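Local coordinates for flagellar protein FliL (Vibrio alginolyticus, PDB 6AHP) that is a stomatin-like, basal body-associated protein, represented here by its periplasmic core, that assists the function of the bacterial flagellar motor, at residues G39-N42 / E43-R47. Sequence-based numbering, arbitrary orientation.
Sequences GAEN and EELAR
Gly39 O accepts from Glu43 N at 3.1 Å in the first full turn of helix 40-48. Gly39 is the N-cap residue, where strand 26-38 gives way to the helix. The i to i+4 ladder continues from Glu44 N to Ala40 O at 3.0 Å, from Leu45 N to Glu41 O, and then from Ala46 N to Asn42 O at 2.8 Å. The tight side faces the fold. Ala46 is buried there, its CB 3.4 Å from Asn42 O, and it packs on Val10, Val37 and Val98. Leu45 and Glu41 run side by side. CD1 of Leu45 lies 3.8 Å from Glu41 OE2, whose carboxylate forms a salt bridge with Lys96. Asn42 ND2 reaches back to Arg38 O. The side of Glu44 is looser and exposed. Its CG sits between backbone N and carbonyl carbon (chi1 82°), 3.3 Å from Glu41 O. Arg47 grips Glu43 side-on, with NH2 (2.8 Å) and NE (3.1 Å) both meeting the anti side of OE2. The two bonds would limit rotation of the guanidinium. Two of the three acids here thus pair with basic residues, which would temper their repulsion. The helix dipole probably favours acids near this N-terminal end.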
loop_
_atom_site.group_PDB
_atom_site.type_symbol
_atom_site.label_atom_id
_atom_site.label_comp_id
_atom_site.label_asym_id
_atom_site.label_seq_id
_atom_site.Cartn_x
_atom_site.Cartn_y
_atom_site.Cartn_z
ATOM N N GLY A 39 -13.385 2.170 19.873
ATOM C CA GLY A 39 -13.479 0.936 20.618
ATOM C C GLY A 39 -12.205 0.110 20.545
ATOM O O GLY A 39 -11.400 0.207 19.601
ATOM N N ALA A 40 -12.049 -0.759 21.549
ATOM C CA ALA A 40 -10.823 -1.548 21.665
ATOM C C ALA A 40 -10.675 -2.537 20.510
ATOM O O ALA A 40 -9.551 -2.807 20.072
ATOM C CB ALA A 40 -10.787 -2.299 23.004
ATOM N N GLU A 41 -11.780 -3.117 20.032
ATOM C CA GLU A 41 -11.656 -4.144 18.997
ATOM C C GLU A 41 -11.268 -3.523 17.657
ATOM O O GLU A 41 -10.451 -4.088 16.913
ATOM C CB GLU A 41 -12.942 -4.944 18.837
ATOM C CG GLU A 41 -12.715 -6.160 17.885
ATOM C CD GLU A 41 -13.971 -6.720 17.226
ATOM O OE1 GLU A 41 -15.088 -6.512 17.753
ATOM O OE2 GLU A 41 -13.827 -7.380 16.165
ATOM N N ASN A 42 -11.853 -2.363 17.327
ATOM C CA ASN A 42 -11.425 -1.668 16.116
ATOM C C ASN A 42 -9.974 -1.210 16.221
ATOM O O ASN A 42 -9.240 -1.228 15.221
ATOM C CB ASN A 42 -12.367 -0.490 15.819
ATOM C CG ASN A 42 -13.709 -0.952 15.230
ATOM O OD1 ASN A 42 -13.751 -1.927 14.477
ATOM N ND2 ASN A 42 -14.806 -0.254 15.561
ATOM N N GLU A 43 -9.522 -0.831 17.418
ATOM C CA GLU A 43 -8.140 -0.394 17.564
ATOM C C GLU A 43 -7.180 -1.555 17.328
ATOM O O GLU A 43 -6.198 -1.427 16.586
ATOM C CB GLU A 43 -7.892 0.239 18.944
ATOM C CG GLU A 43 -6.442 0.734 19.077
ATOM C CD GLU A 43 -6.088 1.277 20.475
ATOM O OE1 GLU A 43 -7.020 1.603 21.248
ATOM O OE2 GLU A 43 -4.875 1.387 20.794
ATOM N N GLU A 44 -7.458 -2.707 17.926
ATOM C CA GLU A 44 -6.561 -3.838 17.722
ATOM C C GLU A 44 -6.576 -4.292 16.261
ATOM O O GLU A 44 -5.522 -4.613 15.694
ATOM C CB GLU A 44 -6.927 -4.956 18.700
ATOM C CG GLU A 44 -8.069 -5.841 18.303
ATOM C CD GLU A 44 -7.950 -7.231 18.946
ATOM O OE1 GLU A 44 -6.997 -7.426 19.734
ATOM O OE2 GLU A 44 -8.798 -8.116 18.662
ATOM N N LEU A 45 -7.738 -4.239 15.606
ATOM C CA LEU A 45 -7.802 -4.516 14.169
ATOM C C LEU A 45 -6.983 -3.522 13.353
ATOM O O LEU A 45 -6.284 -3.914 12.412
ATOM C CB LEU A 45 -9.246 -4.499 13.690
ATOM C CG LEU A 45 -10.052 -5.717 14.147
ATOM C CD1 LEU A 45 -11.512 -5.544 13.790
ATOM C CD2 LEU A 45 -9.450 -7.000 13.501
ATOM N N ALA A 46 -7.098 -2.220 13.655
ATOM C CA ALA A 46 -6.347 -1.220 12.893
ATOM C C ALA A 46 -4.847 -1.444 13.024
ATOM O O ALA A 46 -4.090 -1.252 12.060
ATOM C CB ALA A 46 -6.710 0.194 13.373
ATOM N N ARG A 47 -4.395 -1.847 14.214
ATOM C CA ARG A 47 -2.971 -2.117 14.389
ATOM C C ARG A 47 -2.558 -3.406 13.669
ATOM O O ARG A 47 -1.504 -3.448 13.038
ATOM C CB ARG A 47 -2.614 -2.208 15.875
ATOM C CG ARG A 47 -3.005 -0.994 16.678
ATOM C CD ARG A 47 -2.462 -1.104 18.101
ATOM N NE ARG A 47 -2.772 0.070 18.898
ATOM C CZ ARG A 47 -2.074 1.199 18.855
ATOM N NH1 ARG A 47 -1.024 1.300 18.046
ATOM N NH2 ARG A 47 -2.427 2.227 19.616
#